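Local coordinates for protein D-mannose isomerase (Marinomonas mediterranea, PDB 5X32) that interconverts D-mannose and D-fructose reversibly, also isomerises D-lyxose less efficiently, and cannot use D-glucose, at residues 14-19 with 384-389; 20-25 with 36-41; 245-250 with 298-303; 305-310 with 360-365. All coordinates share one frame; numbering follows the deposited sequence.

Interaction 1 (14-19 with 384-389); sequences AHIEKT and ACYEVL
Ile16 points its side chain into a hollow on the facing helix, lined by Cys385, Tyr386 and Leu389. Segments 14-19 and 384-389, on the first and last helices of the chain, run nearly antiparallel (152°), their axes 10.5 Å apart at closest approach, consistent with closure of the (alpha/alpha)6 barrel of the N-acylglucosamine 2-epimerase family. The tip of Ile16 is the main bump. With CG1 anti to the carbonyl carbon (chi1 -66°) and the chain extended beyond it, CD1 reaches across the gap. It sits over one face of the Tyr386 ring, 3.9 Å from the centroid, as a CH-pi contact. One flank of the hollow is Cys385, whose CB lies 3.6 Å from Ile16 CD1; another is the branch of Leu389, its CD1 3.9 Å from the same methyl. The second branch, Ile16 CG2, lies alongside the phenol end of the tyrosine, which also stacks on His68. Beside this bump, Cys385 SG meets the His15 ring obliquely, while Trp341 and Trp356 meet that imidazole from outside the pair. His15 O has two donors, Thr19 N and Thr19 OG1; the hydroxyl lies over one face of the His15 ring and bonds that oxygen at 3.2 Å.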
loop_
_atom_site.group_PDB
_atom_site.type_symbol
_atom_site.label_atom_id
_atom_site.label_comp_id
_atom_site.label_asym_id
_atom_site.label_seq_id
_atom_site.Cartn_x
_atom_site.Cartn_y
_atom_site.Cartn_z
ATOM N N ALA A 14 8.780 12.304 -13.950
ATOM C CA ALA A 14 10.091 11.806 -14.363
ATOM C C ALA A 14 10.499 10.598 -13.527
ATOM O O ALA A 14 10.957 9.567 -14.059
ATOM C CB ALA A 14 11.109 12.888 -14.250
ATOM N N HIS A 15 10.326 10.738 -12.214
ATOM C CA HIS A 15 10.662 9.690 -11.263
ATOM C C HIS A 15 9.805 8.449 -11.449
ATOM O O HIS A 15 10.304 7.309 -11.394
ATOM C CB HIS A 15 10.517 10.201 -9.841
ATOM C CG HIS A 15 10.625 9.125 -8.814
ATOM N ND1 HIS A 15 11.827 8.571 -8.439
ATOM C CD2 HIS A 15 9.671 8.466 -8.117
ATOM C CE1 HIS A 15 11.615 7.631 -7.536
ATOM N NE2 HIS A 15 10.314 7.543 -7.327
ATOM N N ILE A 16 8.507 8.672 -11.642
ATOM C CA ILE A 16 7.626 7.556 -11.924
ATOM C C ILE A 16 8.094 6.880 -13.211
ATOM O O ILE A 16 8.207 5.660 -13.264
ATOM C CB ILE A 16 6.157 7.974 -12.064
ATOM C CG1 ILE A 16 5.620 8.476 -10.724
ATOM C CG2 ILE A 16 5.340 6.785 -12.516
ATOM C CD1 ILE A 16 4.227 9.086 -10.812
ATOM N N GLU A 17 8.430 7.672 -14.221
ATOM C CA GLU A 17 8.793 7.081 -15.506
ATOM C C GLU A 17 10.065 6.239 -15.368
ATOM O O GLU A 17 10.168 5.153 -15.965
ATOM C CB GLU A 17 8.954 8.166 -16.584
ATOM C CG GLU A 17 9.747 7.726 -17.792
ATOM C CD GLU A 17 9.941 8.837 -18.821
ATOM O OE1 GLU A 17 10.694 9.807 -18.548
ATOM O OE2 GLU A 17 9.311 8.755 -19.898
ATOM N N LYS A 18 10.987 6.670 -14.509
ATOM C CA LYS A 18 12.239 5.925 -14.398
ATOM C C LYS A 18 11.993 4.637 -13.580
ATOM O O LYS A 18 12.590 3.559 -13.859
ATOM C CB LYS A 18 13.352 6.803 -13.797
ATOM C CG LYS A 18 14.763 6.179 -13.894
ATOM C CD LYS A 18 15.874 7.076 -13.297
ATOM C CE LYS A 18 17.301 6.567 -13.639
ATOM N NZ LYS A 18 17.851 7.045 -14.964
ATOM N N THR A 19 11.043 4.710 -12.647
ATOM C CA THR A 19 10.699 3.519 -11.886
ATOM C C THR A 19 9.994 2.493 -12.765
ATOM O O THR A 19 10.285 1.302 -12.695
ATOM C CB THR A 19 9.818 3.857 -10.684
ATOM O OG1 THR A 19 10.602 4.593 -9.739
ATOM C CG2 THR A 19 9.283 2.587 -10.016
ATOM N N ALA A 384 2.347 7.010 -4.127
ATOM C CA ALA A 384 2.540 8.259 -3.383
ATOM C C ALA A 384 2.745 9.418 -4.338
ATOM O O ALA A 384 2.100 10.487 -4.187
ATOM C CB ALA A 384 3.733 8.149 -2.412
ATOM N N CYS A 385 3.595 9.194 -5.349
ATOM C CA CYS A 385 3.813 10.228 -6.350
ATOM C C CYS A 385 2.503 10.587 -7.067
ATOM O O CYS A 385 2.209 11.773 -7.243
ATOM C CB CYS A 385 4.852 9.784 -7.362
ATOM S SG CYS A 385 6.526 9.598 -6.723
ATOM N N TYR A 386 1.715 9.576 -7.449
ATOM C CA TYR A 386 0.440 9.768 -8.164
ATOM C C TYR A 386 -0.536 10.620 -7.374
ATOM O O TYR A 386 -1.221 11.498 -7.943
ATOM C CB TYR A 386 -0.214 8.421 -8.490
ATOM C CG TYR A 386 0.384 7.678 -9.676
ATOM C CD1 TYR A 386 0.715 8.335 -10.862
ATOM C CD2 TYR A 386 0.647 6.317 -9.590
ATOM C CE1 TYR A 386 1.268 7.634 -11.941
ATOM C CE2 TYR A 386 1.206 5.627 -10.638
ATOM C CZ TYR A 386 1.510 6.284 -11.808
ATOM O OH TYR A 386 2.055 5.563 -12.824
ATOM N N GLU A 387 -0.608 10.376 -6.066
ATOM C CA GLU A 387 -1.554 11.143 -5.290
ATOM C C GLU A 387 -1.071 12.561 -5.046
ATOM O O GLU A 387 -1.893 13.479 -5.044
ATOM C CB GLU A 387 -1.888 10.463 -3.964
ATOM C CG GLU A 387 -3.174 11.047 -3.421
ATOM C CD GLU A 387 -4.295 10.049 -3.470
ATOM O OE1 GLU A 387 -4.064 8.908 -3.933
ATOM O OE2 GLU A 387 -5.439 10.447 -3.163
ATOM N N VAL A 388 0.240 12.777 -4.919
ATOM C CA VAL A 388 0.680 14.165 -4.859
ATOM C C VAL A 388 0.316 14.830 -6.194
ATOM O O VAL A 388 -0.142 15.979 -6.218
ATOM C CB VAL A 388 2.166 14.288 -4.594
ATOM C CG1 VAL A 388 2.592 15.748 -4.680
ATOM C CG2 VAL A 388 2.498 13.703 -3.234
ATOM N N LEU A 389 0.490 14.083 -7.290
ATOM C CA LEU A 389 0.235 14.575 -8.641
ATOM C C LEU A 389 -1.212 15.016 -8.845
ATOM O O LEU A 389 -1.471 15.953 -9.593
ATOM C CB LEU A 389 0.588 13.501 -9.678
ATOM C CG LEU A 389 1.951 13.574 -10.367
ATOM C CD1 LEU A 389 2.163 12.361 -11.259
ATOM C CD2 LEU A 389 2.072 14.874 -11.156
#

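Interaction 2 (20-25 with 36-41); sequences MAFYFP and QFFKDD
Asp40 O accepts a hydrogen bond from Lys371 NZ, and Phe22 CE1 packs obliquely against it, 3.3 Å away. The neighbouring carbonyl is met too: Lys39 O stands at the edge of the Phe22 ring, in its plane, 3.4 Å from CZ. Phe22 gets there with CG anti to the backbone N (chi1 169°), which carries the end of the ring to the 36-41 loop. That end also rests on Phe38, with CZ 4.0 Å from Phe38 CB. Next to it, Tyr23 and Phe38 form a T-shaped pair: the tyrosine turns its CD1-CE1 edge to the phenylalanine face, with planes at 86° and centroids 5.5 Å apart. Phe22 CD2 in turn lies over the centre of the Tyr23 ring, linking the three aromatics. The hydroxyl of Tyr23 is hydrogen-bonded to Ser372 OG. An alanine in place of Phe22 would probably open a gap between the helix and the Lys39 and Asp40 carbonyls and leave a face of Tyr23 without its neighbour. The contact thus ties the C-terminal turn of helix 9-23 to the loop leading into strand 49-51, with helix 52-69 packed against both segments through Phe62 on Met20 and Phe58 on Phe38.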
loop_
_atom_site.group_PDB
_atom_site.type_symbol
_atom_site.label_atom_id
_atom_site.label_comp_id
_atom_site.label_asym_id
_atom_site.label_seq_id
_atom_site.Cartn_x
_atom_site.Cartn_y
_atom_site.Cartn_z
ATOM N N MET A 20 9.092 2.967 -13.610
ATOM C CA MET A 20 8.389 2.104 -14.545
ATOM C C MET A 20 9.417 1.408 -15.428
ATOM O O MET A 20 9.310 0.201 -15.702
ATOM C CB MET A 20 7.399 2.906 -15.393
ATOM C CG MET A 20 6.076 3.181 -14.719
ATOM S SD MET A 20 5.274 1.661 -14.200
ATOM C CE MET A 20 4.660 1.038 -15.764
ATOM N N ALA A 21 10.421 2.181 -15.850
ATOM C CA ALA A 21 11.431 1.661 -16.765
ATOM C C ALA A 21 12.301 0.591 -16.113
ATOM O O ALA A 21 12.861 -0.236 -16.820
ATOM C CB ALA A 21 12.277 2.771 -17.297
ATOM N N PHE A 22 12.471 0.630 -14.787
ATOM C CA PHE A 22 13.201 -0.464 -14.113
ATOM C C PHE A 22 12.477 -1.809 -14.221
ATOM O O PHE A 22 13.131 -2.846 -14.306
ATOM C CB PHE A 22 13.457 -0.165 -12.630
ATOM C CG PHE A 22 13.965 -1.362 -11.842
ATOM C CD1 PHE A 22 15.304 -1.698 -11.848
ATOM C CD2 PHE A 22 13.092 -2.147 -11.097
ATOM C CE1 PHE A 22 15.765 -2.792 -11.124
ATOM C CE2 PHE A 22 13.546 -3.246 -10.380
ATOM C CZ PHE A 22 14.883 -3.562 -10.391
ATOM N N TYR A 23 11.142 -1.795 -14.176
ATOM C CA TYR A 23 10.338 -3.032 -14.145
ATOM C C TYR A 23 9.908 -3.510 -15.549
ATOM O O TYR A 23 9.760 -4.710 -15.800
ATOM C CB TYR A 23 9.074 -2.845 -13.268
ATOM C CG TYR A 23 9.300 -2.738 -11.767
ATOM C CD1 TYR A 23 9.573 -3.866 -11.000
ATOM C CD2 TYR A 23 9.190 -1.519 -11.110
ATOM C CE1 TYR A 23 9.773 -3.777 -9.618
ATOM C CE2 TYR A 23 9.381 -1.412 -9.714
ATOM C CZ TYR A 23 9.668 -2.544 -8.977
ATOM O OH TYR A 23 9.848 -2.450 -7.613
ATOM N N PHE A 24 9.677 -2.557 -16.444
ATOM C CA PHE A 24 9.215 -2.838 -17.801
ATOM C C PHE A 24 10.404 -2.794 -18.765
ATOM O O PHE A 24 11.225 -1.870 -18.686
ATOM C CB PHE A 24 8.132 -1.836 -18.215
ATOM C CG PHE A 24 7.391 -2.212 -19.468
ATOM C CD1 PHE A 24 6.488 -3.268 -19.476
ATOM C CD2 PHE A 24 7.582 -1.491 -20.637
ATOM C CE1 PHE A 24 5.805 -3.614 -20.631
ATOM C CE2 PHE A 24 6.898 -1.825 -21.797
ATOM C CZ PHE A 24 6.009 -2.890 -21.795
ATOM N N PRO A 25 10.519 -3.807 -19.656
ATOM C CA PRO A 25 9.593 -4.935 -19.836
ATOM C C PRO A 25 10.020 -6.224 -19.129
ATOM O O PRO A 25 9.383 -7.264 -19.344
ATOM C CB PRO A 25 9.635 -5.154 -21.342
ATOM C CG PRO A 25 11.098 -4.900 -21.643
ATOM C CD PRO A 25 11.526 -3.773 -20.735
ATOM N N GLN A 36 8.504 -11.592 -10.114
ATOM C CA GLN A 36 8.234 -10.854 -8.896
ATOM C C GLN A 36 9.450 -10.728 -7.961
ATOM O O GLN A 36 9.337 -10.256 -6.819
ATOM C CB GLN A 36 7.053 -11.507 -8.168
ATOM C CG GLN A 36 5.741 -11.415 -8.951
ATOM C CD GLN A 36 4.560 -12.093 -8.256
ATOM O OE1 GLN A 36 4.696 -12.673 -7.176
ATOM N NE2 GLN A 36 3.383 -11.959 -8.846
ATOM N N PHE A 37 10.624 -11.074 -8.473
ATOM C CA PHE A 37 11.821 -11.051 -7.651
ATOM C C PHE A 37 12.979 -10.429 -8.423
ATOM O O PHE A 37 13.594 -11.066 -9.282
ATOM C CB PHE A 37 12.193 -12.462 -7.189
ATOM C CG PHE A 37 11.276 -13.036 -6.134
ATOM C CD1 PHE A 37 10.059 -13.613 -6.483
ATOM C CD2 PHE A 37 11.660 -13.048 -4.794
ATOM C CE1 PHE A 37 9.233 -14.168 -5.515
ATOM C CE2 PHE A 37 10.840 -13.597 -3.817
ATOM C CZ PHE A 37 9.633 -14.162 -4.174
ATOM N N PHE A 38 13.320 -9.197 -8.066
ATOM C CA PHE A 38 14.275 -8.448 -8.850
ATOM C C PHE A 38 15.484 -8.045 -8.033
ATOM O O PHE A 38 15.377 -7.596 -6.885
ATOM C CB PHE A 38 13.601 -7.210 -9.433
ATOM C CG PHE A 38 12.386 -7.520 -10.248
ATOM C CD1 PHE A 38 12.496 -7.830 -11.590
ATOM C CD2 PHE A 38 11.131 -7.531 -9.665
ATOM C CE1 PHE A 38 11.383 -8.133 -12.342
ATOM C CE2 PHE A 38 10.003 -7.826 -10.416
ATOM C CZ PHE A 38 10.137 -8.126 -11.755
ATOM N N LYS A 39 16.633 -8.178 -8.675
ATOM C CA LYS A 39 17.899 -7.748 -8.135
ATOM C C LYS A 39 18.010 -6.242 -8.334
ATOM O O LYS A 39 17.238 -5.666 -9.099
ATOM C CB LYS A 39 19.023 -8.498 -8.860
ATOM C CG LYS A 39 20.016 -9.173 -7.958
ATOM C CD LYS A 39 19.468 -10.406 -7.292
ATOM C CE LYS A 39 20.295 -10.705 -6.058
ATOM N NZ LYS A 39 20.028 -12.051 -5.517
ATOM N N ASP A 40 18.948 -5.593 -7.654
ATOM C CA ASP A 40 19.151 -4.161 -7.874
ATOM C C ASP A 40 19.312 -3.802 -9.355
ATOM O O ASP A 40 18.787 -2.783 -9.811
ATOM C CB ASP A 40 20.365 -3.629 -7.103
ATOM C CG ASP A 40 20.136 -3.549 -5.580
ATOM O OD1 ASP A 40 18.966 -3.476 -5.131
ATOM O OD2 ASP A 40 21.146 -3.510 -4.834
ATOM N N ASP A 41 20.039 -4.645 -10.094
ATOM C CA ASP A 41 20.409 -4.367 -11.488
ATOM C C ASP A 41 19.259 -4.627 -12.481
ATOM O O ASP A 41 19.336 -4.251 -13.651
ATOM C CB ASP A 41 21.626 -5.222 -11.859
ATOM C CG ASP A 41 21.313 -6.749 -11.860
ATOM O OD1 ASP A 41 20.119 -7.129 -11.880
ATOM O OD2 ASP A 41 22.253 -7.581 -11.820
#

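Interaction 3 (245-250 with 298-303); sequences WGFQPG and YAPDGT
Phe247 and Tyr298 pair through their backbones as a single antiparallel bridge, a hydrogen-bonded pair that satisfies both amides and both carbonyls. Phe247 N donates to Tyr298 O at 2.7 Å, and Tyr298 N returns a bond to Phe247 O at 3.0 Å. Beyond the bridge the chain reverses, and Ala299 uses its own N and O within the turn: it donates to Thr303 O and accepts from Gly302 N. Gly246 precedes the bridge, its CA beside Tyr298 O, at a phi (122°) that a side chain would disfavour. Tyr298 CG lies between the backbone N and the carbonyl carbon (chi1 50°), a crowded position that turns the ring over the bridge, with Phe247 O above its centre. CE1 of this ring faces Phe247 CB and CE2 faces Pro249 CG, 3.7 Å away, while the hydroxyl is hydrogen-bonded to Glu218. Phe247 CE1, at the ring edge, lies 3.7 Å from Pro300 CA, and Trp245 CH2 meets Pro300 CD. Pro249 opens the helix carrying His251, probably a catalytic acid-base by similarity. Two backbone bonds thus satisfy the polar groups of the bridge, and apolar rings and prolines pack around it, which probably helps to fix the segment leading into helix 249-265.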
loop_
_atom_site.group_PDB
_atom_site.type_symbol
_atom_site.label_atom_id
_atom_site.label_comp_id
_atom_site.label_asym_id
_atom_site.label_seq_id
_atom_site.Cartn_x
_atom_site.Cartn_y
_atom_site.Cartn_z
ATOM N N TRP A 245 6.750 -6.038 16.515
ATOM C CA TRP A 245 6.175 -5.469 17.742
ATOM C C TRP A 245 6.402 -3.967 17.867
ATOM O O TRP A 245 7.521 -3.497 17.695
ATOM C CB TRP A 245 6.743 -6.171 18.978
ATOM C CG TRP A 245 6.092 -5.734 20.251
ATOM C CD1 TRP A 245 4.977 -6.291 20.828
ATOM C CD2 TRP A 245 6.509 -4.675 21.129
ATOM N NE1 TRP A 245 4.674 -5.639 22.002
ATOM C CE2 TRP A 245 5.596 -4.646 22.211
ATOM C CE3 TRP A 245 7.559 -3.746 21.102
ATOM C CZ2 TRP A 245 5.697 -3.717 23.248
ATOM C CZ3 TRP A 245 7.662 -2.833 22.136
ATOM C CH2 TRP A 245 6.732 -2.823 23.195
ATOM N N GLY A 246 5.356 -3.215 18.195
ATOM C CA GLY A 246 5.516 -1.789 18.404
ATOM C C GLY A 246 4.636 -0.988 17.470
ATOM O O GLY A 246 3.874 -1.543 16.698
ATOM N N PHE A 247 4.679 0.329 17.590
ATOM C CA PHE A 247 3.950 1.135 16.643
ATOM C C PHE A 247 4.811 1.275 15.424
ATOM O O PHE A 247 6.032 1.514 15.510
ATOM C CB PHE A 247 3.579 2.494 17.211
ATOM C CG PHE A 247 2.465 2.432 18.190
ATOM C CD1 PHE A 247 2.727 2.505 19.553
ATOM C CD2 PHE A 247 1.160 2.272 17.759
ATOM C CE1 PHE A 247 1.699 2.446 20.471
ATOM C CE2 PHE A 247 0.127 2.213 18.662
ATOM C CZ PHE A 247 0.396 2.299 20.027
ATOM N N GLN A 248 4.121 1.165 14.296
ATOM C CA GLN A 248 4.655 1.318 12.948
ATOM C C GLN A 248 4.295 2.689 12.368
ATOM O O GLN A 248 3.188 2.878 11.891
ATOM C CB GLN A 248 4.079 0.178 12.094
ATOM C CG GLN A 248 4.815 -0.309 10.888
ATOM C CD GLN A 248 4.706 -1.808 10.764
ATOM O OE1 GLN A 248 4.708 -2.361 9.660
ATOM N NE2 GLN A 248 4.804 -2.493 11.919
ATOM N N PRO A 249 5.257 3.636 12.359
ATOM C CA PRO A 249 5.111 5.012 11.853
ATOM C C PRO A 249 4.490 5.070 10.474
ATOM O O PRO A 249 3.661 5.947 10.187
ATOM C CB PRO A 249 6.554 5.542 11.772
ATOM C CG PRO A 249 7.390 4.580 12.465
ATOM C CD PRO A 249 6.650 3.307 12.690
ATOM N N GLY A 250 4.905 4.132 9.622
ATOM C CA GLY A 250 4.414 4.090 8.260
ATOM C C GLY A 250 2.917 3.905 8.165
ATOM O O GLY A 250 2.273 4.447 7.269
ATOM N N TYR A 298 8.702 1.946 16.717
ATOM C CA TYR A 298 9.022 2.383 18.077
ATOM C C TYR A 298 8.043 1.772 19.070
ATOM O O TYR A 298 6.977 1.281 18.685
ATOM C CB TYR A 298 9.017 3.915 18.187
ATOM C CG TYR A 298 7.782 4.601 17.620
ATOM C CD1 TYR A 298 6.573 4.605 18.314
ATOM C CD2 TYR A 298 7.833 5.264 16.395
ATOM C CE1 TYR A 298 5.445 5.232 17.796
ATOM C CE2 TYR A 298 6.715 5.896 15.875
ATOM C CZ TYR A 298 5.524 5.882 16.587
ATOM O OH TYR A 298 4.416 6.510 16.067
ATOM N N ALA A 299 8.410 1.793 20.348
ATOM C CA ALA A 299 7.543 1.258 21.397
ATOM C C ALA A 299 6.474 2.280 21.740
ATOM O O ALA A 299 6.594 3.444 21.359
ATOM C CB ALA A 299 8.354 0.894 22.618
ATOM N N PRO A 300 5.397 1.844 22.418
ATOM C CA PRO A 300 4.416 2.798 22.971
ATOM C C PRO A 300 5.131 3.784 23.884
ATOM O O PRO A 300 4.749 4.944 24.042
ATOM C CB PRO A 300 3.442 1.909 23.749
ATOM C CG PRO A 300 4.107 0.557 23.838
ATOM C CD PRO A 300 5.000 0.445 22.654
ATOM N N ASP A 301 6.181 3.262 24.497
ATOM C CA ASP A 301 7.245 4.039 25.110
ATOM C C ASP A 301 7.680 5.255 24.275
ATOM O O ASP A 301 7.969 6.318 24.815
ATOM C CB ASP A 301 8.442 3.108 25.318
ATOM C CG ASP A 301 9.444 3.642 26.288
ATOM O OD1 ASP A 301 9.417 4.855 26.579
ATOM O OD2 ASP A 301 10.289 2.836 26.733
ATOM N N GLY A 302 7.754 5.080 22.959
ATOM C CA GLY A 302 8.331 6.086 22.084
ATOM C C GLY A 302 9.781 5.773 21.754
ATOM O O GLY A 302 10.368 6.367 20.847
ATOM N N THR A 303 10.366 4.834 22.490
ATOM C CA THR A 303 11.702 4.345 22.165
ATOM C C THR A 303 11.731 3.683 20.792
ATOM O O THR A 303 10.925 2.778 20.525
ATOM C CB THR A 303 12.178 3.304 23.177
ATOM O OG1 THR A 303 12.207 3.874 24.489
ATOM C CG2 THR A 303 13.547 2.779 22.785
#

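Interaction 4 (305-310 with 360-365); sequences CDPDKY and LDENNA
Lys309 reaches with a bent side chain to the 361-364 turn, while Pro307 and Glu362 lie across each other farther out. The lysine is bent at chi2, chi3 and chi4, which brings NZ above the carbonyl plane of Glu362 to hydrogen-bond its O at 3.1 Å, and sets CE next to Asn364 OD1. NZ also forms a salt bridge with Asp288. An alanine in place of Lys309 would probably leave the Asp288 carboxylate without its mate and Glu362 O without this donor. The Glu362 chain runs obliquely over the proline, extended beyond CG, with CG 3.3 Å from Pro307 CG. Asp308 points OD1 at Asp361 CA, and the same oxygen is hydrogen-bonded to Tyr367 OH. In the backbone, Lys309 and Leu360 make an antiparallel hydrogen-bonded pair, each N to the other's O at 2.9 Å. Asp361 opens a type I turn to Asn364, and its OD1 accepts from Ala365 N just beyond it at 2.7 Å, from above the carboxylate plane. On the other segment, Asp306 OD1 accepts from Asp308 N in an Asx turn. Strand 304-310, paired here with 359-360, has 297-298 on its other side; Phe343 of helix 331-347 touches Lys309 and Asn364, and helix 311-328 starts after Tyr310.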
loop_
_atom_site.group_PDB
_atom_site.type_symbol
_atom_site.label_atom_id
_atom_site.label_comp_id
_atom_site.label_asym_id
_atom_site.label_seq_id
_atom_site.Cartn_x
_atom_site.Cartn_y
_atom_site.Cartn_z
ATOM N N CYS A 305 12.630 0.992 18.439
ATOM C CA CYS A 305 13.016 -0.383 18.713
ATOM C C CYS A 305 13.344 -1.197 17.452
ATOM O O CYS A 305 13.752 -2.351 17.546
ATOM C CB CYS A 305 11.932 -1.047 19.555
ATOM S SG CYS A 305 10.313 -0.952 18.826
ATOM N N ASP A 306 13.187 -0.570 16.287
ATOM C CA ASP A 306 13.670 -1.103 15.013
ATOM C C ASP A 306 14.079 0.073 14.139
ATOM O O ASP A 306 13.238 0.777 13.593
ATOM C CB ASP A 306 12.579 -1.937 14.324
ATOM C CG ASP A 306 13.062 -2.634 13.034
ATOM O OD1 ASP A 306 14.165 -2.319 12.504
ATOM O OD2 ASP A 306 12.299 -3.500 12.538
ATOM N N PRO A 307 15.380 0.273 13.976
ATOM C CA PRO A 307 15.829 1.496 13.310
ATOM C C PRO A 307 15.981 1.401 11.803
ATOM O O PRO A 307 16.371 2.390 11.178
ATOM C CB PRO A 307 17.182 1.750 13.964
ATOM C CG PRO A 307 17.675 0.381 14.310
ATOM C CD PRO A 307 16.474 -0.427 14.666
ATOM N N ASP A 308 15.659 0.253 11.220
ATOM C CA ASP A 308 15.818 0.103 9.781
ATOM C C ASP A 308 14.923 1.065 9.023
ATOM O O ASP A 308 13.845 1.454 9.495
ATOM C CB ASP A 308 15.539 -1.339 9.345
ATOM C CG ASP A 308 16.676 -2.269 9.686
ATOM O OD1 ASP A 308 17.822 -1.774 9.780
ATOM O OD2 ASP A 308 16.432 -3.481 9.861
ATOM N N LYS A 309 15.391 1.454 7.844
ATOM C CA LYS A 309 14.667 2.405 7.022
ATOM C C LYS A 309 14.074 1.751 5.756
ATOM O O LYS A 309 14.794 1.319 4.858
ATOM C CB LYS A 309 15.589 3.576 6.709
ATOM C CG LYS A 309 16.204 4.120 7.994
ATOM C CD LYS A 309 16.457 5.616 7.965
ATOM C CE LYS A 309 17.844 5.948 8.511
ATOM N NZ LYS A 309 18.176 5.111 9.671
ATOM N N TYR A 310 12.749 1.649 5.733
ATOM C CA TYR A 310 12.011 1.017 4.652
ATOM C C TYR A 310 11.488 2.034 3.630
ATOM O O TYR A 310 11.197 3.180 3.956
ATOM C CB TYR A 310 10.835 0.218 5.217
ATOM C CG TYR A 310 11.220 -1.044 5.953
ATOM C CD1 TYR A 310 11.930 -0.992 7.143
ATOM C CD2 TYR A 310 10.859 -2.286 5.466
ATOM C CE1 TYR A 310 12.276 -2.144 7.825
ATOM C CE2 TYR A 310 11.212 -3.445 6.135
ATOM C CZ TYR A 310 11.916 -3.363 7.313
ATOM O OH TYR A 310 12.265 -4.508 7.978
ATOM N N LEU A 360 17.306 -0.001 4.150
ATOM C CA LEU A 360 18.644 0.311 4.670
ATOM C C LEU A 360 18.705 0.080 6.162
ATOM O O LEU A 360 17.661 -0.001 6.825
ATOM C CB LEU A 360 19.024 1.752 4.362
ATOM C CG LEU A 360 18.714 2.165 2.932
ATOM C CD1 LEU A 360 18.907 3.638 2.730
ATOM C CD2 LEU A 360 19.640 1.388 2.030
ATOM N N ASP A 361 19.917 -0.058 6.696
ATOM C CA ASP A 361 20.091 -0.134 8.157
ATOM C C ASP A 361 20.134 1.271 8.794
ATOM O O ASP A 361 20.034 2.284 8.083
ATOM C CB ASP A 361 21.359 -0.934 8.504
ATOM C CG ASP A 361 22.663 -0.247 8.039
ATOM O OD1 ASP A 361 22.633 0.933 7.602
ATOM O OD2 ASP A 361 23.727 -0.914 8.098
ATOM N N GLU A 362 20.312 1.319 10.120
ATOM C CA GLU A 362 20.657 2.554 10.859
ATOM C C GLU A 362 21.485 3.560 10.084
ATOM O O GLU A 362 21.181 4.751 10.078
ATOM C CB GLU A 362 21.412 2.216 12.139
ATOM C CG GLU A 362 20.508 1.742 13.231
ATOM C CD GLU A 362 21.233 1.298 14.488
ATOM O OE1 GLU A 362 22.332 0.711 14.375
ATOM O OE2 GLU A 362 20.692 1.538 15.595
ATOM N N ASN A 363 22.530 3.059 9.435
ATOM C CA ASN A 363 23.561 3.903 8.859
ATOM C C ASN A 363 23.348 4.157 7.383
ATOM O O ASN A 363 24.253 4.616 6.693
ATOM C CB ASN A 363 24.918 3.264 9.106
ATOM C CG ASN A 363 24.990 2.590 10.470
ATOM O OD1 ASN A 363 24.999 3.259 11.516
ATOM N ND2 ASN A 363 25.006 1.258 10.468
ATOM N N ASN A 364 22.150 3.821 6.911
ATOM C CA ASN A 364 21.754 4.010 5.519
ATOM C C ASN A 364 22.520 3.090 4.564
ATOM O O ASN A 364 22.638 3.372 3.363
ATOM C CB ASN A 364 21.934 5.478 5.109
ATOM C CG ASN A 364 21.330 6.450 6.132
ATOM O OD1 ASN A 364 20.309 6.154 6.759
ATOM N ND2 ASN A 364 21.969 7.607 6.311
ATOM N N ALA A 365 22.987 1.959 5.085
ATOM C CA ALA A 365 23.634 0.948 4.256
ATOM C C ALA A 365 22.625 -0.086 3.795
ATOM O O ALA A 365 21.799 -0.525 4.590
ATOM C CB ALA A 365 24.733 0.278 5.024
#

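How the interactions relate
Interactions 1 and 2 use successive turns of helix 9-23, and neither has a hydrogen bond across its segments. Interaction 1 is buried helix-on-helix packing between the chain ends, and interaction 2, only partly buried, sets aromatic rings against a loop. Interactions 3 and 4 instead rest on short antiparallel backbone pairing at the two outer strands of one small sheet. They touch through Cys305, whose SG packs 3.6 Å from Tyr298 C. Of these two, interaction 3 is buried and mostly apolar around its bridge, near His251; interaction 4 is more exposed, charged, and away from the annotated sites. Along the chain, interaction 1 encloses the other three.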